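Local coordinates for protein BT_4661 (Bacteroides thetaiotaomicron, PDB 4AK2) that probably binds heparin and heparan sulphate at the cell surface as a SusE-like glycan-binding protein, of which this is the ligand-binding domain, at residues Gly139-Ala144 with Asp226-Ile231; Thr155-Tyr160 with Ile222-Phe227. One frame throughout, in Å; residues are numbered along the deposited sequence.

Followed from the N terminus, the chain reaches Gly139-Ala144 first, then Thr155-Tyr160, and both meet a later part of the chain, the hairpin of strands 220-222 and 229-231. The loop closed by contact 2, from Thr155-Tyr160 to Ile222-Phe227, is the shorter and lies within the span Gly139-Ile231 of contact 1, the two sharing Asp226 and Phe227. Asp223 OD2 with His230 NE2 probably adds a hydrogen bond between them. Contact 1 adds strand 140-141 to the edge of a small three-stranded antiparallel sheet; contact 2 fastens the turn between that sheet's other two strands to strand 157-161 of the large mixed sheet.

Contact 1 (Gly139-Ala144 with Asp226-Ile231); sequences GGESIA and DFKVHI
Ser142 OG is gripped from two directions: it accepts from Val229 N at 2.8 Å across the contact and donates to Ile143 O on its own segment. A chi1 of 77° sets OG between the backbone N and the carbonyl carbon, where it can meet Val229 N and Ile143 O. Ser142 N adds a bond to Val229 O (2.8 Å), so one serine both donates to and accepts from Val229 just where regular strand pairing ends. The pairing itself is antiparallel: Gly140 and Ile231 form a hydrogen-bonded pair, with Ile231 N to Gly140 O nearly straight at 174°, and Glu141 faces His230 in the neighbouring non-hydrogen-bonded pair. On the face bearing Glu141 and His230, the two side chains lie side by side and point the same way. Glu141 CB sits over one face of the imidazole, offset toward its rim, in a CH-pi contact 4.2 Å from the ring centroid, while the carboxylate stands nearly perpendicular to that ring. His230 directs NE2 to Asp223, and its ring stacks on Tyr221. The extended Lys228 chain crosses Glu141, its CD passing 3.3 Å from Ser142 O, to bring NZ within 2.7 Å of Glu141 OE2 in a salt bridge. NZ approaches OE2 from above the carboxylate plane. A water accepts from Lys228 NZ and lies 2.8 Å from Ser142 O, to which it can donate. The side chains of Val229 and Ile231 share a face and touch Ile272, Ile274 and Phe276 of strand 268-276. The sheet edge is thus joined by main-chain bonds and a serine whose OG takes the Val229 N-H that its own carbonyl oxygen would accept in a regular pair, while NZ, shared between OE2 and the water, probably favours the charged forms of Glu141 and Lys228.

Contact 2 (Thr155-Tyr160 with Ile222-Phe227); sequences TFRLDY and IDQTDF
Phe227 lays one ring face beneath the edge of Phe156, whose CD2 stands 3.7 Å above the plane and over its centre. The pair is T-shaped, with planes at 88° and centroids 5.1 Å apart. Phe227 CD1 meets Leu158 CB, and Leu158 CG reaches Ile222 CD1, which touches Tyr160 CD2. The contact ties the loop between strands 220-222 and 229-231 to strand 157-161 of the mixed sheet; Leu158 and Ile222 also touch Ile251 of strand 241-254. Alongside this apolar row, the Gln224 amide reads the main chain of Leu158 much as a neighbouring strand would. Its OE1 takes Leu158 N on an in-plane lone pair at 3.0 Å, and its NE2 donates to Leu158 O at 2.9 Å. NE2 also donates to Ile222 O, from above the carbonyl plane. Asp223 OD1 collects the backbone N-H groups of Thr225, Asp226 and Phe227 in an Asx turn and Asx motif. A water donates to Asp159 OD1 and accepts from Tyr160 N and Ile222 N. Asp159 OD2 is held by Arg203 and Ser207. With both amide atoms engaged, Gln224 is fixed in orientation and its side chain satisfies Leu158 N and O, with no main-chain pairing between the segments.

Contact 1 (Gly139-Ala144 with Asp226-Ile231)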
ATOM      1  N   GLY A 139     -12.019  -4.167   9.751  1.00 13.96           N
ATOM      2  CA  GLY A 139     -12.048  -2.922   9.026  1.00 13.95           C
ATOM      3  C   GLY A 139     -11.309  -1.833   9.778  1.00 12.38           C
ATOM      4  O   GLY A 139     -10.711  -2.058  10.843  1.00 14.13           O
ATOM      5  N   GLY A 140     -11.375  -0.621   9.269  1.00 12.65           N
ATOM      6  CA  GLY A 140     -10.773   0.524   9.935  1.00 12.84           C
ATOM      7  C   GLY A 140     -10.649   1.704   8.998  1.00 10.85           C
ATOM      8  O   GLY A 140     -11.218   1.694   7.907  1.00 13.96           O
ATOM      9  N   GLU A 141      -9.935   2.733   9.431  1.00 12.26           N
ATOM     10  CA  GLU A 141      -9.745   3.960   8.672  1.00 12.37           C
ATOM     11  C   GLU A 141      -8.305   4.389   8.720  1.00 11.01           C
ATOM     12  O   GLU A 141      -7.646   4.242   9.755  1.00 13.32           O
ATOM     13  CB  GLU A 141     -10.678   5.082   9.133  1.00 17.37           C
ATOM     14  CG  GLU A 141     -10.430   5.528  10.535  1.00 21.10           C
ATOM     15  CD  GLU A 141     -11.481   6.510  11.063  1.00 28.75           C
ATOM     16  OE1 GLU A 141     -12.632   6.468  10.577  1.00 30.67           O
ATOM     17  OE2 GLU A 141     -11.154   7.309  11.974  1.00 33.30           O
ATOM     18  N   SER A 142      -7.813   4.885   7.586  1.00 11.66           N
ATOM     19  CA  SER A 142      -6.440   5.350   7.475  1.00 11.38           C
ATOM     20  C   SER A 142      -6.227   6.654   8.221  1.00 11.09           C
ATOM     21  O   SER A 142      -7.178   7.217   8.789  1.00 12.79           O
ATOM     22  CB  SER A 142      -6.117   5.581   5.973  1.00 11.44           C
ATOM     23  OG  SER A 142      -6.718   6.810   5.518  1.00 11.86           O
ATOM     24  N   ILE A 143      -4.980   7.114   8.255  1.00 10.90           N
ATOM     25  CA  ILE A 143      -4.661   8.487   8.671  1.00 11.88           C
ATOM     26  C   ILE A 143      -5.386   9.488   7.773  1.00 12.47           C
ATOM     27  O   ILE A 143      -5.650   9.184   6.575  1.00 12.75           O
ATOM     28  CB  ILE A 143      -3.116   8.695   8.631  1.00 12.96           C
ATOM     29  CG1 ILE A 143      -2.673   9.837   9.560  1.00 15.43           C
ATOM     30  CG2 ILE A 143      -2.605   8.926   7.217  1.00 14.63           C
ATOM     31  CD1 ILE A 143      -2.759   9.494  11.066  1.00 17.58           C
ATOM     32  N   ALA A 144      -5.656  10.695   8.239  1.00 12.21           N
ATOM     33  CA  ALA A 144      -6.137  11.760   7.390  1.00 13.43           C
ATOM     34  C   ALA A 144      -4.929  12.353   6.665  1.00 13.50           C
ATOM     35  O   ALA A 144      -3.903  12.611   7.275  1.00 14.07           O
ATOM     36  CB  ALA A 144      -6.821  12.838   8.252  1.00 14.10           C
ATOM     37  N   ASP A 226     -12.592  14.327   6.127  1.00 16.43           N
ATOM     38  CA  ASP A 226     -11.181  14.201   6.490  1.00 16.42           C
ATOM     39  C   ASP A 226     -10.347  13.456   5.449  1.00 13.51           C
ATOM     40  O   ASP A 226      -9.122  13.449   5.567  1.00 14.48           O
ATOM     41  CB  ASP A 226     -11.059  13.494   7.863  1.00 20.19           C
ATOM     42  CG  ASP A 226     -11.783  14.214   8.959  1.00 22.56           C
ATOM     43  OD1 ASP A 226     -11.617  15.444   9.050  1.00 28.19           O
ATOM     44  OD2 ASP A 226     -12.505  13.521   9.706  1.00 30.34           O
ATOM     45  N   PHE A 227     -10.998  12.815   4.458  1.00 14.50           N
ATOM     46  CA  PHE A 227     -10.292  12.168   3.331  1.00 12.77           C
ATOM     47  C   PHE A 227      -9.505  10.942   3.762  1.00 11.88           C
ATOM     48  O   PHE A 227      -8.564  10.538   3.116  1.00 13.23           O
ATOM     49  CB  PHE A 227      -9.466  13.200   2.547  1.00 13.44           C
ATOM     50  CG  PHE A 227     -10.309  14.385   2.146  1.00 13.00           C
ATOM     51  CD1 PHE A 227     -11.358  14.206   1.233  1.00 14.41           C
ATOM     52  CD2 PHE A 227     -10.149  15.624   2.758  1.00 13.69           C
ATOM     53  CE1 PHE A 227     -12.202  15.264   0.899  1.00 15.75           C
ATOM     54  CE2 PHE A 227     -10.991  16.683   2.452  1.00 14.49           C
ATOM     55  CZ  PHE A 227     -12.017  16.500   1.530  1.00 16.49           C
ATOM     56  N   LYS A 228      -9.918  10.314   4.868  1.00 12.57           N
ATOM     57  CA  LYS A 228      -9.383   9.012   5.244  1.00 12.24           C
ATOM     58  C   LYS A 228      -9.938   7.953   4.299  1.00 11.93           C
ATOM     59  O   LYS A 228     -11.078   8.047   3.811  1.00 12.78           O
ATOM     60  CB  LYS A 228      -9.819   8.646   6.658  1.00 13.08           C
ATOM     61  CG  LYS A 228      -9.326   9.608   7.757  1.00 13.45           C
ATOM     62  CD  LYS A 228      -9.842   9.191   9.125  1.00 14.05           C
ATOM     63  CE  LYS A 228      -9.296  10.090  10.217  1.00 17.78           C
ATOM     64  NZ  LYS A 228      -9.798   9.627  11.553  1.00 21.21           N
ATOM     65  N   VAL A 229      -9.134   6.926   4.058  1.00 11.77           N
ATOM     66  CA  VAL A 229      -9.625   5.724   3.398  1.00 10.87           C
ATOM     67  C   VAL A 229     -10.262   4.807   4.466  1.00 10.49           C
ATOM     68  O   VAL A 229      -9.605   4.496   5.452  1.00 12.28           O
ATOM     69  CB  VAL A 229      -8.521   4.943   2.638  1.00 11.51           C
ATOM     70  CG1 VAL A 229      -9.075   3.631   2.092  1.00 14.19           C
ATOM     71  CG2 VAL A 229      -7.885   5.794   1.533  1.00 13.55           C
ATOM     72  N   HIS A 230     -11.520   4.409   4.243  1.00 10.61           N
ATOM     73  CA  HIS A 230     -12.231   3.463   5.072  1.00 11.58           C
ATOM     74  C   HIS A 230     -12.292   2.133   4.447  1.00 11.92           C
ATOM     75  O   HIS A 230     -12.537   2.040   3.248  1.00 13.26           O
ATOM     76  CB  HIS A 230     -13.677   3.951   5.305  1.00 13.58           C
ATOM     77  CG  HIS A 230     -13.739   5.289   5.970  1.00 13.25           C
ATOM     78  ND1 HIS A 230     -14.186   5.455   7.243  1.00 17.86           N
ATOM     79  CD2 HIS A 230     -13.356   6.538   5.521  1.00 15.31           C
ATOM     80  CE1 HIS A 230     -14.093   6.757   7.568  1.00 18.03           C
ATOM     81  NE2 HIS A 230     -13.592   7.422   6.518  1.00 16.77           N
ATOM     82  N   ILE A 231     -12.007   1.082   5.206  1.00 11.52           N
ATOM     83  CA  ILE A 231     -12.139  -0.309   4.779  1.00 11.67           C
ATOM     84  C   ILE A 231     -13.228  -0.934   5.633  1.00 11.48           C
ATOM     85  O   ILE A 231     -13.168  -0.891   6.876  1.00 13.16           O
ATOM     86  CB  ILE A 231     -10.816  -1.081   4.918  1.00 12.22           C
ATOM     87  CG1 ILE A 231      -9.792  -0.519   3.931  1.00 13.67           C
ATOM     88  CG2 ILE A 231     -11.004  -2.591   4.766  1.00 13.39           C
ATOM     89  CD1 ILE A 231     -10.100  -0.758   2.462  1.00 15.84           C
TER
HETATM   90  O   HOH W   1      -7.771   7.271  11.511  1.00 23.66           O

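Contact 2 (Thr155-Tyr160 with Ile222-Phe227)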
ATOM      1  N   THR A 155     -14.011  22.329   0.005  1.00 17.04           N
ATOM      2  CA  THR A 155     -14.390  22.140  -1.395  1.00 17.66           C
ATOM      3  C   THR A 155     -13.571  21.017  -2.064  1.00 18.30           C
ATOM      4  O   THR A 155     -13.699  20.773  -3.270  1.00 19.45           O
ATOM      5  CB  THR A 155     -14.202  23.446  -2.216  1.00 18.88           C
ATOM      6  OG1 THR A 155     -12.846  23.895  -2.111  1.00 18.31           O
ATOM      7  CG2 THR A 155     -15.187  24.583  -1.826  1.00 22.21           C
ATOM      8  N   PHE A 156     -12.729  20.328  -1.300  1.00 16.59           N
ATOM      9  CA  PHE A 156     -11.928  19.226  -1.847  1.00 15.58           C
ATOM     10  C   PHE A 156     -12.795  17.970  -1.878  1.00 14.59           C
ATOM     11  O   PHE A 156     -13.566  17.721  -0.949  1.00 15.23           O
ATOM     12  CB  PHE A 156     -10.702  19.017  -0.967  1.00 15.90           C
ATOM     13  CG  PHE A 156      -9.627  18.157  -1.581  1.00 15.07           C
ATOM     14  CD1 PHE A 156      -8.875  18.634  -2.663  1.00 15.92           C
ATOM     15  CD2 PHE A 156      -9.338  16.876  -1.070  1.00 14.17           C
ATOM     16  CE1 PHE A 156      -7.861  17.863  -3.204  1.00 16.26           C
ATOM     17  CE2 PHE A 156      -8.304  16.106  -1.621  1.00 14.91           C
ATOM     18  CZ  PHE A 156      -7.574  16.611  -2.696  1.00 16.38           C
ATOM     19  N   ARG A 157     -12.708  17.215  -2.977  1.00 14.43           N
ATOM     20  CA  ARG A 157     -13.358  15.894  -3.088  1.00 14.67           C
ATOM     21  C   ARG A 157     -12.343  14.895  -3.618  1.00 13.29           C
ATOM     22  O   ARG A 157     -11.516  15.255  -4.452  1.00 14.94           O
ATOM     23  CB  ARG A 157     -14.604  15.928  -4.012  1.00 16.62           C
ATOM     24  CG  ARG A 157     -15.690  16.909  -3.555  1.00 16.52           C
ATOM     25  CD  ARG A 157     -16.375  16.533  -2.228  1.00 17.04           C
ATOM     26  NE  ARG A 157     -17.444  17.471  -1.912  1.00 19.73           N
ATOM     27  CZ  ARG A 157     -17.270  18.625  -1.299  1.00 20.41           C
ATOM     28  NH1 ARG A 157     -16.070  18.988  -0.859  1.00 22.63           N
ATOM     29  NH2 ARG A 157     -18.329  19.394  -1.073  1.00 25.55           N
ATOM     30  N   LEU A 158     -12.400  13.654  -3.142  1.00 12.93           N
ATOM     31  CA  LEU A 158     -11.326  12.673  -3.378  1.00 13.58           C
ATOM     32  C   LEU A 158     -11.947  11.277  -3.464  1.00 11.97           C
ATOM     33  O   LEU A 158     -12.743  10.902  -2.613  1.00 12.86           O
ATOM     34  CB  LEU A 158     -10.359  12.750  -2.180  1.00 12.77           C
ATOM     35  CG  LEU A 158      -9.068  11.930  -2.335  1.00 13.34           C
ATOM     36  CD1 LEU A 158      -8.153  12.537  -3.419  1.00 14.70           C
ATOM     37  CD2 LEU A 158      -8.310  11.894  -1.027  1.00 13.55           C
ATOM     38  N   ASP A 159     -11.669  10.528  -4.534  1.00 12.90           N
ATOM     39  CA  ASP A 159     -12.333   9.228  -4.699  1.00 12.64           C
ATOM     40  C   ASP A 159     -11.512   8.265  -5.517  1.00 11.83           C
ATOM     41  O   ASP A 159     -10.898   8.690  -6.506  1.00 12.84           O
ATOM     42  CB  ASP A 159     -13.684   9.452  -5.388  1.00 12.92           C
ATOM     43  CG  ASP A 159     -14.720   8.393  -5.107  1.00 13.60           C
ATOM     44  OD1 ASP A 159     -14.725   7.829  -4.000  1.00 14.38           O
ATOM     45  OD2 ASP A 159     -15.581   8.125  -5.995  1.00 16.65           O
ATOM     46  N   TYR A 160     -11.489   6.993  -5.130  1.00 11.10           N
ATOM     47  CA  TYR A 160     -10.898   5.979  -6.014  1.00 12.24           C
ATOM     48  C   TYR A 160     -11.576   6.024  -7.369  1.00 12.74           C
ATOM     49  O   TYR A 160     -12.758   6.328  -7.515  1.00 12.43           O
ATOM     50  CB  TYR A 160     -11.032   4.602  -5.391  1.00 13.43           C
ATOM     51  CG  TYR A 160      -9.999   4.275  -4.316  1.00 12.06           C
ATOM     52  CD1 TYR A 160      -8.781   3.713  -4.660  1.00 13.40           C
ATOM     53  CD2 TYR A 160     -10.258   4.505  -2.943  1.00 12.27           C
ATOM     54  CE1 TYR A 160      -7.815   3.378  -3.712  1.00 11.84           C
ATOM     55  CE2 TYR A 160      -9.315   4.180  -2.017  1.00 12.59           C
ATOM     56  CZ  TYR A 160      -8.123   3.616  -2.358  1.00 11.27           C
ATOM     57  OH  TYR A 160      -7.209   3.261  -1.379  1.00 12.23           O
ATOM     58  N   ILE A 222     -13.366   6.636   0.398  1.00 11.32           N
ATOM     59  CA  ILE A 222     -12.785   7.822   1.019  1.00 11.75           C
ATOM     60  C   ILE A 222     -13.886   8.713   1.517  1.00 12.90           C
ATOM     61  O   ILE A 222     -14.820   9.036   0.781  1.00 13.55           O
ATOM     62  CB  ILE A 222     -11.880   8.547  -0.010  1.00 11.68           C
ATOM     63  CG1 ILE A 222     -10.730   7.620  -0.412  1.00 13.23           C
ATOM     64  CG2 ILE A 222     -11.366   9.878   0.561  1.00 12.00           C
ATOM     65  CD1 ILE A 222      -9.901   8.168  -1.561  1.00 13.54           C
ATOM     66  N   ASP A 223     -13.792   9.143   2.777  1.00 12.72           N
ATOM     67  CA  ASP A 223     -14.809  10.100   3.276  1.00 14.01           C
ATOM     68  C   ASP A 223     -14.468  11.525   2.802  1.00 12.81           C
ATOM     69  O   ASP A 223     -13.287  11.853   2.549  1.00 14.90           O
ATOM     70  CB  ASP A 223     -14.966   9.997   4.787  1.00 15.53           C
ATOM     71  CG  ASP A 223     -13.904  10.758   5.523  1.00 15.42           C
ATOM     72  OD1 ASP A 223     -13.984  12.008   5.580  1.00 18.27           O
ATOM     73  OD2 ASP A 223     -12.995  10.105   6.075  1.00 16.77           O
ATOM     74  N   GLN A 224     -15.488  12.377   2.674  1.00 14.49           N
ATOM     75  CA  GLN A 224     -15.299  13.732   2.116  1.00 14.28           C
ATOM     76  C   GLN A 224     -15.120  14.832   3.175  1.00 14.91           C
ATOM     77  O   GLN A 224     -15.252  16.018   2.838  1.00 17.82           O
ATOM     78  CB  GLN A 224     -16.437  14.064   1.102  1.00 14.25           C
ATOM     79  CG  GLN A 224     -16.571  12.945   0.073  1.00 13.96           C
ATOM     80  CD  GLN A 224     -15.309  12.691  -0.745  1.00 13.64           C
ATOM     81  OE1 GLN A 224     -14.735  13.618  -1.293  1.00 14.59           O
ATOM     82  NE2 GLN A 224     -14.890  11.434  -0.810  1.00 12.98           N
ATOM     83  N   THR A 225     -14.866  14.440   4.428  1.00 15.99           N
ATOM     84  CA  THR A 225     -14.658  15.385   5.528  1.00 18.18           C
ATOM     85  C   THR A 225     -13.177  15.493   5.865  1.00 16.25           C
ATOM     86  O   THR A 225     -12.587  16.590   5.893  1.00 18.66           O
ATOM     87  CB  THR A 225     -15.490  14.957   6.778  1.00 20.50           C
ATOM     88  OG1 THR A 225     -16.871  15.038   6.402  1.00 28.38           O
ATOM     89  CG2 THR A 225     -15.252  15.877   7.930  1.00 24.36           C
ATOM     90  N   ASP A 226     -12.592  14.327   6.127  1.00 16.43           N
ATOM     91  CA  ASP A 226     -11.181  14.201   6.490  1.00 16.42           C
ATOM     92  C   ASP A 226     -10.347  13.456   5.449  1.00 13.51           C
ATOM     93  O   ASP A 226      -9.122  13.449   5.567  1.00 14.48           O
ATOM     94  CB  ASP A 226     -11.059  13.494   7.863  1.00 20.19           C
ATOM     95  CG  ASP A 226     -11.783  14.214   8.959  1.00 22.56           C
ATOM     96  OD1 ASP A 226     -11.617  15.444   9.050  1.00 28.19           O
ATOM     97  OD2 ASP A 226     -12.505  13.521   9.706  1.00 30.34           O
ATOM     98  N   PHE A 227     -10.998  12.815   4.458  1.00 14.50           N
ATOM     99  CA  PHE A 227     -10.292  12.168   3.331  1.00 12.77           C
ATOM    100  C   PHE A 227      -9.505  10.942   3.762  1.00 11.88           C
ATOM    101  O   PHE A 227      -8.564  10.538   3.116  1.00 13.23           O
ATOM    102  CB  PHE A 227      -9.466  13.200   2.547  1.00 13.44           C
ATOM    103  CG  PHE A 227     -10.309  14.385   2.146  1.00 13.00           C
ATOM    104  CD1 PHE A 227     -11.358  14.206   1.233  1.00 14.41           C
ATOM    105  CD2 PHE A 227     -10.149  15.624   2.758  1.00 13.69           C
ATOM    106  CE1 PHE A 227     -12.202  15.264   0.899  1.00 15.75           C
ATOM    107  CE2 PHE A 227     -10.991  16.683   2.452  1.00 14.49           C
ATOM    108  CZ  PHE A 227     -12.017  16.500   1.530  1.00 16.49           C
TER
HETATM  109  O   HOH W   2     -13.146   6.360  -2.554  1.00 13.59           O